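Local coordinates for endo-1,4-beta-xylanase (Bacteroides thetaiotaomicron VPI-5482, PDB 3KST), which probably hydrolyses O-glycosyl bonds in xylan breakdown as a calcium-binding member of glycosyl hydrolase family 43, at residues N20-A25 / K59-E64; I204-H209 / K213-G218; Y142-R147 / P192-K197; K91-F96 / T109-P114. All coordinates share one frame; numbering follows the deposited sequence.

Interaction 1: residues N20-A25 / K59-E64; sequences NYLPIA and KNWKRE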
loop_
_atom_site.group_PDB
_atom_site.type_symbol
_atom_site.label_atom_id
_atom_site.label_comp_id
_atom_site.label_asym_id
_atom_site.label_seq_id
_atom_site.Cartn_x
_atom_site.Cartn_y
_atom_site.Cartn_z
ATOM N N ASN A 20 7.638 14.166 -15.414
ATOM C CA ASN A 20 7.094 15.118 -14.411
ATOM C C ASN A 20 6.120 14.478 -13.396
ATOM O O ASN A 20 5.378 15.178 -12.725
ATOM C CB ASN A 20 6.435 16.334 -15.120
ATOM C CG ASN A 20 7.460 17.246 -15.793
ATOM O OD1 ASN A 20 8.512 17.546 -15.217
ATOM N ND2 ASN A 20 7.136 17.732 -16.994
ATOM N N TYR A 21 6.123 13.152 -13.287
ATOM C CA TYR A 21 5.229 12.402 -12.398
ATOM C C TYR A 21 6.016 11.283 -11.774
ATOM O O TYR A 21 7.121 11.003 -12.215
ATOM C CB TYR A 21 4.098 11.773 -13.209
ATOM C CG TYR A 21 3.383 12.760 -14.031
ATOM C CD1 TYR A 21 3.821 13.050 -15.325
ATOM C CD2 TYR A 21 2.292 13.482 -13.507
ATOM C CE1 TYR A 21 3.192 14.026 -16.082
ATOM C CE2 TYR A 21 1.653 14.454 -14.265
ATOM C CZ TYR A 21 2.097 14.715 -15.555
ATOM O OH TYR A 21 1.453 15.654 -16.316
ATOM N N LEU A 22 5.456 10.652 -10.754
ATOM C CA LEU A 22 6.028 9.411 -10.196
ATOM C C LEU A 22 5.085 8.331 -10.768
ATOM O O LEU A 22 3.975 8.124 -10.245
ATOM C CB LEU A 22 6.079 9.454 -8.673
ATOM C CG LEU A 22 6.615 8.158 -8.066
ATOM C CD1 LEU A 22 7.961 7.756 -8.692
ATOM C CD2 LEU A 22 6.719 8.270 -6.565
ATOM N N PRO A 23 5.522 7.633 -11.838
ATOM C CA PRO A 23 4.606 6.843 -12.628
ATOM C C PRO A 23 4.236 5.461 -12.086
ATOM O O PRO A 23 4.429 4.447 -12.773
ATOM C CB PRO A 23 5.336 6.780 -13.973
ATOM C CG PRO A 23 6.743 6.667 -13.588
ATOM C CD PRO A 23 6.906 7.536 -12.384
ATOM N N ILE A 24 3.664 5.430 -10.889
ATOM C CA ILE A 24 3.188 4.165 -10.260
ATOM C C ILE A 24 1.791 4.351 -9.661
ATOM O O ILE A 24 1.373 5.481 -9.343
ATOM C CB ILE A 24 4.128 3.653 -9.126
ATOM C CG1 ILE A 24 4.297 4.713 -8.001
ATOM C CG2 ILE A 24 5.507 3.268 -9.695
ATOM C CD1 ILE A 24 5.233 4.329 -6.856
ATOM N N ALA A 25 1.091 3.223 -9.521
ATOM C CA ALA A 25 -0.174 3.141 -8.798
ATOM C C ALA A 25 0.112 2.365 -7.496
ATOM O O ALA A 25 1.202 1.814 -7.296
ATOM C CB ALA A 25 -1.240 2.433 -9.634
ATOM N N LYS A 59 10.334 15.045 -3.415
ATOM C CA LYS A 59 9.947 15.765 -4.630
ATOM C C LYS A 59 10.662 15.153 -5.814
ATOM O O LYS A 59 10.023 14.844 -6.821
ATOM C CB LYS A 59 10.268 17.271 -4.526
ATOM C CG LYS A 59 10.028 18.083 -5.818
ATOM C CD LYS A 59 8.589 18.088 -6.363
ATOM C CE LYS A 59 8.485 19.055 -7.533
ATOM N NZ LYS A 59 7.142 19.269 -8.169
ATOM N N ASN A 60 11.984 15.005 -5.694
ATOM C CA ASN A 60 12.818 14.478 -6.769
ATOM C C ASN A 60 13.178 13.031 -6.497
ATOM O O ASN A 60 13.748 12.706 -5.435
ATOM C CB ASN A 60 14.076 15.305 -6.908
ATOM C CG ASN A 60 13.766 16.777 -7.082
ATOM O OD1 ASN A 60 13.277 17.209 -8.136
ATOM N ND2 ASN A 60 14.026 17.548 -6.046
ATOM N N TRP A 61 12.800 12.164 -7.436
ATOM C CA TRP A 61 13.007 10.712 -7.332
ATOM C C TRP A 61 13.961 10.233 -8.414
ATOM O O TRP A 61 13.999 10.805 -9.501
ATOM C CB TRP A 61 11.663 9.961 -7.454
ATOM C CG TRP A 61 10.761 10.286 -6.298
ATOM C CD1 TRP A 61 10.022 11.406 -6.152
ATOM C CD2 TRP A 61 10.556 9.516 -5.112
ATOM N NE1 TRP A 61 9.357 11.402 -4.950
ATOM C CE2 TRP A 61 9.669 10.244 -4.287
ATOM C CE3 TRP A 61 11.054 8.291 -4.649
ATOM C CZ2 TRP A 61 9.274 9.781 -3.003
ATOM C CZ3 TRP A 61 10.646 7.819 -3.381
ATOM C CH2 TRP A 61 9.764 8.566 -2.586
ATOM N N LYS A 62 14.743 9.202 -8.118
ATOM C CA LYS A 62 15.604 8.583 -9.134
ATOM C C LYS A 62 15.264 7.085 -9.171
ATOM O O LYS A 62 14.963 6.493 -8.121
ATOM C CB LYS A 62 17.100 8.826 -8.890
ATOM C CG LYS A 62 17.937 7.699 -8.282
ATOM C CD LYS A 62 19.399 8.107 -8.086
ATOM C CE LYS A 62 20.312 6.895 -8.151
ATOM N NZ LYS A 62 21.735 7.210 -7.812
ATOM N N ARG A 63 15.344 6.492 -10.361
ATOM C CA ARG A 63 15.140 5.045 -10.510
ATOM C C ARG A 63 16.335 4.280 -9.986
ATOM O O ARG A 63 17.490 4.652 -10.240
ATOM C CB ARG A 63 14.913 4.648 -11.951
ATOM C CG ARG A 63 13.550 4.979 -12.440
ATOM C CD ARG A 63 13.422 4.539 -13.873
ATOM N NE ARG A 63 12.064 4.696 -14.358
ATOM C CZ ARG A 63 11.048 3.872 -14.077
ATOM N NH1 ARG A 63 11.205 2.817 -13.253
ATOM N NH2 ARG A 63 9.864 4.110 -14.617
ATOM N N GLU A 64 16.049 3.235 -9.222
ATOM C CA GLU A 64 17.093 2.352 -8.717
ATOM C C GLU A 64 17.215 1.065 -9.524
ATOM O O GLU A 64 18.258 0.401 -9.454
ATOM C CB GLU A 64 16.865 2.056 -7.239
ATOM C CG GLU A 64 17.053 3.265 -6.341
ATOM C CD GLU A 64 18.474 3.775 -6.251
ATOM O OE1 GLU A 64 19.432 3.062 -6.612
ATOM O OE2 GLU A 64 18.632 4.924 -5.809
#
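Leu22 sets its CD2 methyl over one face of the Trp61 indole. This CD2 sits 4.2 Å from the centroid of the five-membered ring of Trp61, a CH-pi contact only 10° off the ring normal. CG lies anti to the backbone N of Leu22 (chi1 178°), and this helps carry the methyl over the ring. Both residues are buried. Pro302 also touches both side chains. The indole is held at its rim by a hydrogen bond from NE1 to the backbone O of Leu58.

The segments belong to the region where the chain ends meet. In the five-bladed beta-propeller of this family, residues 20-25 lie in the loop between strands 17-19 and 27-32. Residues 60-64 begin strand 60-69, which runs parallel to strand 293-305. Within the loop, Pro23 is the centre of an inverse gamma turn, with Ile24 N bonded to Leu22 O at 2.8 Å.

The other side of the contact is partly exposed, and its two residues overlap far less. Here Pro23 CG meets the guanidinium of Arg63 obliquely, 4.2 Å from Arg63 NH2. The polar end of Arg63 is committed to other partners: NH2 bonds Gly43 O, and NE makes a salt bridge with Glu18.

Interaction 2: residues I204-H209 / K213-G218; sequences IYSANH and KGYGVG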
loop_
_atom_site.group_PDB
_atom_site.type_symbol
_atom_site.label_atom_id
_atom_site.label_comp_id
_atom_site.label_asym_id
_atom_site.label_seq_id
_atom_site.Cartn_x
_atom_site.Cartn_y
_atom_site.Cartn_z
ATOM N N ILE A 204 -6.381 1.740 7.678
ATOM C CA ILE A 204 -6.590 2.762 6.659
ATOM C C ILE A 204 -6.737 2.036 5.290
ATOM O O ILE A 204 -5.867 1.222 4.877
ATOM C CB ILE A 204 -5.415 3.792 6.706
ATOM C CG1 ILE A 204 -5.140 4.257 8.157
ATOM C CG2 ILE A 204 -5.744 4.953 5.806
ATOM C CD1 ILE A 204 -3.711 4.674 8.425
ATOM N N TYR A 205 -7.848 2.297 4.603
ATOM C CA TYR A 205 -8.201 1.556 3.397
ATOM C C TYR A 205 -8.813 2.417 2.320
ATOM O O TYR A 205 -9.224 3.565 2.595
ATOM C CB TYR A 205 -9.207 0.429 3.795
ATOM C CG TYR A 205 -10.532 0.964 4.311
ATOM C CD1 TYR A 205 -10.725 1.232 5.676
ATOM C CD2 TYR A 205 -11.598 1.219 3.426
ATOM C CE1 TYR A 205 -11.965 1.759 6.145
ATOM C CE2 TYR A 205 -12.834 1.757 3.890
ATOM C CZ TYR A 205 -13.000 1.998 5.254
ATOM O OH TYR A 205 -14.174 2.539 5.733
ATOM N N SER A 206 -8.903 1.842 1.123
ATOM C CA SER A 206 -9.565 2.486 -0.017
ATOM C C SER A 206 -10.870 1.759 -0.390
ATOM O O SER A 206 -10.983 0.547 -0.216
ATOM C CB SER A 206 -8.629 2.530 -1.227
ATOM O OG SER A 206 -7.408 3.197 -0.950
ATOM N N ALA A 207 -11.868 2.508 -0.867
ATOM C CA ALA A 207 -13.134 1.937 -1.346
ATOM C C ALA A 207 -13.489 2.440 -2.742
ATOM O O ALA A 207 -13.032 3.529 -3.149
ATOM C CB ALA A 207 -14.291 2.174 -0.328
ATOM N N ASN A 208 -14.283 1.611 -3.436
ATOM C CA ASN A 208 -14.752 1.749 -4.830
ATOM C C ASN A 208 -13.784 1.162 -5.810
ATOM O O ASN A 208 -12.596 0.965 -5.481
ATOM C CB ASN A 208 -15.100 3.189 -5.227
ATOM C CG ASN A 208 -16.177 3.732 -4.386
ATOM O OD1 ASN A 208 -17.313 3.255 -4.459
ATOM N ND2 ASN A 208 -15.846 4.709 -3.540
ATOM N N HIS A 209 -14.305 0.786 -6.982
ATOM C CA HIS A 209 -13.441 0.353 -8.092
ATOM C C HIS A 209 -12.457 1.513 -8.354
ATOM O O HIS A 209 -12.871 2.668 -8.409
ATOM C CB HIS A 209 -14.272 0.105 -9.350
ATOM C CG HIS A 209 -13.562 -0.688 -10.396
ATOM N ND1 HIS A 209 -12.506 -0.194 -11.125
ATOM C CD2 HIS A 209 -13.794 -1.936 -10.872
ATOM C CE1 HIS A 209 -12.090 -1.113 -11.978
ATOM N NE2 HIS A 209 -12.871 -2.171 -11.861
ATOM N N LYS A 213 -13.886 8.021 -10.334
ATOM C CA LYS A 213 -13.288 9.286 -9.848
ATOM C C LYS A 213 -13.402 9.471 -8.334
ATOM O O LYS A 213 -12.648 10.247 -7.769
ATOM C CB LYS A 213 -13.866 10.533 -10.561
ATOM C CG LYS A 213 -13.506 10.596 -11.996
ATOM C CD LYS A 213 -14.281 11.698 -12.681
ATOM C CE LYS A 213 -13.925 11.805 -14.127
ATOM N NZ LYS A 213 -14.853 12.741 -14.787
ATOM N N GLY A 214 -14.389 8.783 -7.733
ATOM C CA GLY A 214 -14.664 8.745 -6.316
ATOM C C GLY A 214 -13.947 7.683 -5.508
ATOM O O GLY A 214 -14.301 7.480 -4.303
ATOM N N TYR A 215 -12.961 7.002 -6.117
ATOM C CA TYR A 215 -12.023 6.157 -5.342
ATOM C C TYR A 215 -11.553 7.054 -4.190
ATOM O O TYR A 215 -11.226 8.253 -4.410
ATOM C CB TYR A 215 -10.813 5.748 -6.178
ATOM C CG TYR A 215 -10.003 4.540 -5.711
ATOM C CD1 TYR A 215 -10.615 3.320 -5.402
ATOM C CD2 TYR A 215 -8.614 4.569 -5.739
ATOM C CE1 TYR A 215 -9.855 2.179 -5.035
ATOM C CE2 TYR A 215 -7.842 3.435 -5.366
ATOM C CZ TYR A 215 -8.482 2.254 -5.020
ATOM O OH TYR A 215 -7.740 1.166 -4.678
ATOM N N GLY A 216 -11.558 6.512 -2.972
ATOM C CA GLY A 216 -11.192 7.286 -1.805
ATOM C C GLY A 216 -10.693 6.480 -0.636
ATOM O O GLY A 216 -10.840 5.266 -0.619
ATOM N N VAL A 217 -10.086 7.179 0.316
ATOM C CA VAL A 217 -9.488 6.582 1.494
ATOM C C VAL A 217 -10.268 6.882 2.761
ATOM O O VAL A 217 -10.674 8.031 3.003
ATOM C CB VAL A 217 -8.048 7.091 1.685
ATOM C CG1 VAL A 217 -7.397 6.496 2.969
ATOM C CG2 VAL A 217 -7.195 6.773 0.425
ATOM N N GLY A 218 -10.426 5.871 3.611
ATOM C CA GLY A 218 -11.054 6.035 4.917
ATOM C C GLY A 218 -10.322 5.179 5.928
ATOM O O GLY A 218 -9.371 4.456 5.562
#
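Tyr215 sets its ring edge against the backbone O of Asn208, just past the end of strand 200-207. This strand and strand 216-222 form an antiparallel beta hairpin. CG of Tyr215 is anti to the backbone N (chi1 -160°), which brings the ring beside residues 206-209. Asn208 O lies 3.0 Å from CE1 of Tyr215. Ser206 CB comes from another direction, off-centre, 4.3 Å from the centroid of the Tyr215 ring. The hydroxyl bonds Glu190, the predicted proton donor, and the ring also meets that of His267, their planes nearly parallel. A phenylalanine in place of Tyr215 would probably leave Glu190 without this hydrogen-bonding mate and less firmly positioned.

Ser206 and Val217 share one face of the hairpin. Ser206 OG bonds the backbone N of His251, a calcium ligand. Beside them, Ile204 CG2 meets Val217 CG1 at 3.6 Å.

Tyr205 lies on the other face, its hydroxyl bonded to Glu182. Its ring stands over the backbone of Gly218, a position without a side chain to obstruct it. The strands are clasped there by two nearly straight bonds, Gly218 N to Tyr205 O and Tyr205 N to Gly218 O. That same Gly218 O also lies 3.5 Å from CD1 of the Tyr205 ring.

Interaction 3: residues Y142-R147 / P192-K197; sequences YLYFVR and PSLLKK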
loop_
_atom_site.group_PDB
_atom_site.type_symbol
_atom_site.label_atom_id
_atom_site.label_comp_id
_atom_site.label_asym_id
_atom_site.label_seq_id
_atom_site.Cartn_x
_atom_site.Cartn_y
_atom_site.Cartn_z
ATOM N N TYR A 142 1.063 -9.837 11.506
ATOM C CA TYR A 142 -0.290 -9.890 10.918
ATOM C C TYR A 142 -0.218 -9.446 9.468
ATOM O O TYR A 142 0.494 -8.479 9.168
ATOM C CB TYR A 142 -1.271 -8.986 11.670
ATOM C CG TYR A 142 -1.442 -9.381 13.099
ATOM C CD1 TYR A 142 -2.338 -10.383 13.465
ATOM C CD2 TYR A 142 -0.694 -8.746 14.108
ATOM C CE1 TYR A 142 -2.497 -10.749 14.818
ATOM C CE2 TYR A 142 -0.848 -9.097 15.439
ATOM C CZ TYR A 142 -1.734 -10.112 15.787
ATOM O OH TYR A 142 -1.865 -10.426 17.111
ATOM N N LEU A 143 -0.932 -10.144 8.583
ATOM C CA LEU A 143 -1.046 -9.773 7.165
ATOM C C LEU A 143 -2.495 -9.431 6.860
ATOM O O LEU A 143 -3.417 -10.249 7.118
ATOM C CB LEU A 143 -0.563 -10.889 6.216
ATOM C CG LEU A 143 -0.380 -10.467 4.743
ATOM C CD1 LEU A 143 0.779 -9.498 4.655
ATOM C CD2 LEU A 143 -0.072 -11.668 3.809
ATOM N N TYR A 144 -2.684 -8.219 6.334
ATOM C CA TYR A 144 -3.955 -7.692 5.863
ATOM C C TYR A 144 -3.928 -7.885 4.351
ATOM O O TYR A 144 -2.890 -7.706 3.727
ATOM C CB TYR A 144 -4.132 -6.221 6.256
ATOM C CG TYR A 144 -4.076 -6.087 7.750
ATOM C CD1 TYR A 144 -2.849 -6.030 8.411
ATOM C CD2 TYR A 144 -5.244 -6.107 8.524
ATOM C CE1 TYR A 144 -2.774 -5.998 9.809
ATOM C CE2 TYR A 144 -5.178 -6.051 9.935
ATOM C CZ TYR A 144 -3.937 -5.992 10.560
ATOM O OH TYR A 144 -3.831 -5.946 11.926
ATOM N N PHE A 145 -5.060 -8.308 3.792
ATOM C CA PHE A 145 -5.177 -8.610 2.371
ATOM C C PHE A 145 -6.650 -8.698 2.031
ATOM O O PHE A 145 -7.479 -8.792 2.942
ATOM C CB PHE A 145 -4.443 -9.925 2.030
ATOM C CG PHE A 145 -4.876 -11.099 2.855
ATOM C CD1 PHE A 145 -4.256 -11.354 4.093
ATOM C CD2 PHE A 145 -5.860 -11.979 2.405
ATOM C CE1 PHE A 145 -4.637 -12.429 4.870
ATOM C CE2 PHE A 145 -6.235 -13.074 3.195
ATOM C CZ PHE A 145 -5.607 -13.290 4.426
ATOM N N VAL A 146 -6.950 -8.655 0.739
ATOM C CA VAL A 146 -8.316 -8.698 0.209
ATOM C C VAL A 146 -8.680 -10.086 -0.235
ATOM O O VAL A 146 -7.893 -10.710 -0.959
ATOM C CB VAL A 146 -8.452 -7.802 -1.060
ATOM C CG1 VAL A 146 -9.776 -8.084 -1.849
ATOM C CG2 VAL A 146 -8.322 -6.308 -0.679
ATOM N N ARG A 147 -9.831 -10.592 0.219
ATOM C CA ARG A 147 -10.411 -11.814 -0.340
ATOM C C ARG A 147 -11.684 -11.354 -1.050
ATOM O O ARG A 147 -12.345 -10.381 -0.629
ATOM C CB ARG A 147 -10.772 -12.842 0.712
ATOM C CG ARG A 147 -9.598 -13.321 1.543
ATOM C CD ARG A 147 -10.072 -14.200 2.689
ATOM N NE ARG A 147 -10.708 -15.438 2.256
ATOM C CZ ARG A 147 -11.452 -16.244 3.032
ATOM N NH1 ARG A 147 -11.693 -15.944 4.307
ATOM N NH2 ARG A 147 -11.975 -17.349 2.519
ATOM N N PRO A 192 -5.379 -2.077 2.160
ATOM C CA PRO A 192 -5.175 -1.836 3.589
ATOM C C PRO A 192 -3.783 -1.305 4.004
ATOM O O PRO A 192 -2.766 -1.572 3.356
ATOM C CB PRO A 192 -5.398 -3.239 4.201
ATOM C CG PRO A 192 -4.968 -4.144 3.166
ATOM C CD PRO A 192 -5.469 -3.527 1.890
ATOM N N SER A 193 -3.773 -0.560 5.109
ATOM C CA SER A 193 -2.566 -0.057 5.791
ATOM C C SER A 193 -2.864 -0.053 7.290
ATOM O O SER A 193 -3.934 0.415 7.695
ATOM C CB SER A 193 -2.205 1.350 5.327
ATOM O OG SER A 193 -1.992 1.386 3.922
ATOM N N LEU A 194 -1.917 -0.513 8.104
ATOM C CA LEU A 194 -2.125 -0.624 9.549
ATOM C C LEU A 194 -1.108 0.231 10.283
ATOM O O LEU A 194 0.096 0.211 9.959
ATOM C CB LEU A 194 -2.048 -2.102 9.987
ATOM C CG LEU A 194 -2.816 -2.577 11.221
ATOM C CD1 LEU A 194 -2.356 -1.869 12.488
ATOM C CD2 LEU A 194 -4.346 -2.451 11.017
ATOM N N LEU A 195 -1.604 1.005 11.238
ATOM C CA LEU A 195 -0.757 1.765 12.175
ATOM C C LEU A 195 -1.332 1.605 13.576
ATOM O O LEU A 195 -2.562 1.530 13.747
ATOM C CB LEU A 195 -0.723 3.229 11.815
ATOM C CG LEU A 195 0.043 3.657 10.581
ATOM C CD1 LEU A 195 -0.087 5.139 10.501
ATOM C CD2 LEU A 195 1.497 3.248 10.658
ATOM N N LYS A 196 -0.446 1.536 14.570
ATOM C CA LYS A 196 -0.877 1.466 15.972
ATOM C C LYS A 196 -0.376 2.729 16.659
ATOM O O LYS A 196 0.752 3.154 16.408
ATOM C CB LYS A 196 -0.288 0.236 16.652
ATOM C CG LYS A 196 -0.733 0.050 18.134
ATOM C CD LYS A 196 0.003 -1.120 18.755
ATOM C CE LYS A 196 -0.440 -1.451 20.177
ATOM N NZ LYS A 196 0.317 -2.655 20.733
ATOM N N LYS A 197 -1.223 3.354 17.472
ATOM C CA LYS A 197 -0.810 4.519 18.285
ATOM C C LYS A 197 -1.624 4.586 19.564
ATOM O O LYS A 197 -2.841 4.502 19.489
ATOM C CB LYS A 197 -0.981 5.809 17.510
ATOM C CG LYS A 197 -0.299 7.018 18.148
ATOM C CD LYS A 197 -0.461 8.243 17.266
ATOM C CE LYS A 197 0.443 9.381 17.714
ATOM N NZ LYS A 197 0.270 10.567 16.833
#
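Tyr144 packs its side chain on Pro192 and Leu194, from CB to hydroxyl. The two strands run roughly antiparallel, but their axes come no closer than 7.3 Å, so side chains make the contact.

Tyr144 starts on Pro192: its CB packs against Pro192 CG at 3.8 Å. The ring carbon CG of Tyr144 is anti to the carbonyl carbon (chi1 -59°), and from there the ring reaches Leu194, which it crosses at a slant. CE1 of Tyr144 meets Leu194 CG at 3.7 Å. Leu194 CD2 lies over a face of the ring, 4.1 Å from the Tyr144 centroid and 29° off the normal, in a CH-pi contact shifted toward the hydroxyl end of the ring. CZ of Tyr144 is accordingly only 3.6 Å from that CD2. At the tip, OH touches Leu194 CG at 3.6 Å. This buried hydroxyl is satisfied by a hydrogen bond to the backbone O of Pro225.

Phe134 touches both Tyr144 and Leu194 and so continues the apolar cluster. The proline end lies nearer the predicted catalytic centre. The Pro192 side chain is about 4 Å from that of Asp130, predicted to matter for catalysis, and about 6 Å from the bound calcium ion. Strands 141-148 and 189-197 belong to different four-stranded antiparallel sheets. Such packing of sheet on sheet through apolar side chains is how neighbouring blades join in a five-bladed beta-propeller.

Interaction 4: residues K91-F96 / T109-P114; sequences KKFYLF and TTPEGP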
loop_
_atom_site.group_PDB
_atom_site.type_symbol
_atom_site.label_atom_id
_atom_site.label_comp_id
_atom_site.label_asym_id
_atom_site.label_seq_id
_atom_site.Cartn_x
_atom_site.Cartn_y
_atom_site.Cartn_z
ATOM N N LYS A 91 16.859 -9.371 9.751
ATOM C CA LYS A 91 17.939 -8.548 9.136
ATOM C C LYS A 91 18.013 -8.669 7.611
ATOM O O LYS A 91 19.071 -8.935 7.015
ATOM C CB LYS A 91 19.292 -8.754 9.838
ATOM C CG LYS A 91 19.240 -8.288 11.287
ATOM C CD LYS A 91 20.609 -8.327 11.941
ATOM C CE LYS A 91 20.592 -7.672 13.311
ATOM N NZ LYS A 91 20.318 -6.212 13.255
ATOM N N LYS A 92 16.841 -8.454 6.998
ATOM C CA LYS A 92 16.615 -8.634 5.567
ATOM C C LYS A 92 15.336 -7.870 5.142
ATOM O O LYS A 92 14.440 -7.646 5.967
ATOM C CB LYS A 92 16.431 -10.136 5.318
ATOM C CG LYS A 92 16.629 -10.636 3.907
ATOM C CD LYS A 92 16.556 -12.171 3.787
ATOM C CE LYS A 92 17.628 -12.906 4.617
ATOM N NZ LYS A 92 17.582 -14.375 4.391
ATOM N N PHE A 93 15.266 -7.507 3.865
ATOM C CA PHE A 93 14.092 -6.826 3.295
ATOM C C PHE A 93 13.068 -7.848 2.774
ATOM O O PHE A 93 13.430 -8.837 2.138
ATOM C CB PHE A 93 14.511 -5.850 2.187
ATOM C CG PHE A 93 15.445 -4.785 2.673
ATOM C CD1 PHE A 93 16.820 -5.034 2.749
ATOM C CD2 PHE A 93 14.953 -3.551 3.104
ATOM C CE1 PHE A 93 17.693 -4.065 3.218
ATOM C CE2 PHE A 93 15.832 -2.577 3.597
ATOM C CZ PHE A 93 17.197 -2.839 3.645
ATOM N N TYR A 94 11.785 -7.603 3.044
ATOM C CA TYR A 94 10.683 -8.438 2.571
ATOM C C TYR A 94 9.760 -7.609 1.678
ATOM O O TYR A 94 9.363 -6.508 2.067
ATOM C CB TYR A 94 9.903 -9.028 3.760
ATOM C CG TYR A 94 10.635 -10.190 4.440
ATOM C CD1 TYR A 94 11.874 -9.997 5.072
ATOM C CD2 TYR A 94 10.112 -11.494 4.428
ATOM C CE1 TYR A 94 12.560 -11.066 5.669
ATOM C CE2 TYR A 94 10.791 -12.566 5.058
ATOM C CZ TYR A 94 12.012 -12.325 5.685
ATOM O OH TYR A 94 12.732 -13.321 6.287
ATOM N N LEU A 95 9.495 -8.117 0.467
ATOM C CA LEU A 95 8.560 -7.537 -0.480
ATOM C C LEU A 95 7.294 -8.410 -0.504
ATOM O O LEU A 95 7.356 -9.573 -0.894
ATOM C CB LEU A 95 9.172 -7.484 -1.892
ATOM C CG LEU A 95 8.274 -7.237 -3.107
ATOM C CD1 LEU A 95 7.587 -5.917 -2.920
ATOM C CD2 LEU A 95 9.070 -7.369 -4.426
ATOM N N PHE A 96 6.164 -7.828 -0.106
ATOM C CA PHE A 96 4.864 -8.489 -0.120
ATOM C C PHE A 96 4.096 -7.902 -1.306
ATOM O O PHE A 96 4.069 -6.697 -1.492
ATOM C CB PHE A 96 4.129 -8.271 1.192
ATOM C CG PHE A 96 4.600 -9.175 2.277
ATOM C CD1 PHE A 96 5.782 -8.911 2.975
ATOM C CD2 PHE A 96 3.915 -10.353 2.546
ATOM C CE1 PHE A 96 6.220 -9.818 3.974
ATOM C CE2 PHE A 96 4.350 -11.224 3.526
ATOM C CZ PHE A 96 5.491 -10.960 4.235
ATOM N N THR A 109 18.520 -8.683 0.194
ATOM C CA THR A 109 19.461 -8.168 1.188
ATOM C C THR A 109 19.564 -6.631 1.119
ATOM O O THR A 109 20.114 -6.037 2.027
ATOM C CB THR A 109 20.851 -8.798 1.051
ATOM O OG1 THR A 109 21.462 -8.393 -0.171
ATOM C CG2 THR A 109 20.764 -10.336 1.131
ATOM N N THR A 110 19.066 -6.005 0.045
ATOM C CA THR A 110 19.112 -4.551 -0.110
ATOM C C THR A 110 17.719 -3.955 -0.408
ATOM O O THR A 110 16.807 -4.695 -0.834
ATOM C CB THR A 110 20.093 -4.169 -1.201
ATOM O OG1 THR A 110 19.664 -4.709 -2.465
ATOM C CG2 THR A 110 21.509 -4.665 -0.832
ATOM N N PRO A 111 17.539 -2.637 -0.166
ATOM C CA PRO A 111 16.238 -2.009 -0.478
ATOM C C PRO A 111 15.811 -2.067 -1.961
ATOM O O PRO A 111 14.632 -2.231 -2.260
ATOM C CB PRO A 111 16.450 -0.534 -0.062
ATOM C CG PRO A 111 17.597 -0.531 0.808
ATOM C CD PRO A 111 18.471 -1.660 0.434
ATOM N N GLU A 112 16.780 -1.942 -2.861
ATOM C CA GLU A 112 16.541 -1.884 -4.307
ATOM C C GLU A 112 16.369 -3.222 -5.000
ATOM O O GLU A 112 15.945 -3.253 -6.150
ATOM C CB GLU A 112 17.630 -1.054 -5.014
ATOM C CG GLU A 112 19.039 -1.640 -5.157
ATOM C CD GLU A 112 19.830 -1.814 -3.849
ATOM O OE1 GLU A 112 19.522 -1.123 -2.821
ATOM O OE2 GLU A 112 20.775 -2.645 -3.875
ATOM N N GLY A 113 16.730 -4.315 -4.325
ATOM C CA GLY A 113 16.621 -5.653 -4.883
ATOM C C GLY A 113 17.968 -6.195 -5.349
ATOM O O GLY A 113 19.010 -5.572 -5.088
ATOM N N PRO A 114 17.965 -7.323 -6.091
ATOM C CA PRO A 114 16.800 -8.058 -6.556
ATOM C C PRO A 114 16.027 -8.822 -5.481
ATOM O O PRO A 114 16.632 -9.582 -4.718
ATOM C CB PRO A 114 17.390 -9.031 -7.575
ATOM C CG PRO A 114 18.760 -9.316 -7.070
ATOM C CD PRO A 114 19.219 -8.054 -6.393
#
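Phe93 presses one face of its ring on the backbone of residues 109-111. Pro111 N lies over the centre of the Phe93 ring, 3.6 Å above the plane. Thr110 C is over the same face but nearer the rim, 3.5 Å from CD1 of Phe93. CG of Phe93 is anti to the carbonyl carbon (chi1 -60°), a turn that points the ring at this peptide.

Thr109 contributes through its backbone. Its O lies in the ring plane at the edge, 3.3 Å from Phe93 CE1, while its side chain points away. Pro111 adds its own ring at the far end, where CD is 3.7 Å from Phe93 CZ. An alanine here in place of the phenylalanine is likely to open a gap beside this peptide and cost Pro111 the CH-pi contact of its CD.

Phe93 sits on the middle strand, 92-99, of a three-stranded antiparallel blade of the beta-propeller. Residues 109-114 follow the blade's last strand, 102-108. Pro111 also packs on Met30 and Tyr32 of strand 27-32, in a different sheet, and Tyr32 meets the Phe93 ring edge-to-face.

Gly113 has backbone angles at which a side chain would strike the preceding carbonyl, and the peptide before Pro114 is cis. Thr110 OG1 donates to Glu112 OE2 at 2.7 Å, from above the carboxylate plane.

Along the chain the order is interaction 1, then 4, 3 and 2, each closing before the next opens. They are spread around the beta-propeller, with centres 15 to 29 Å apart. Interactions 2 and 3 are the closest pair and share a sheet: strands 189-197 and 200-207 are neighbours in it, and Ile204 N probably bonds Ser193 O. Interaction 3 touches interaction 4 through Leu143 CD1 and Phe96 CD2, 3.9 Å apart. Interaction 4 touches interaction 1 where Glu64 packs on Glu112. Interactions 2 and 3 lie next to the predicted catalytic residues, whereas 1 and 4 are more peripheral parts of the same ring of blades.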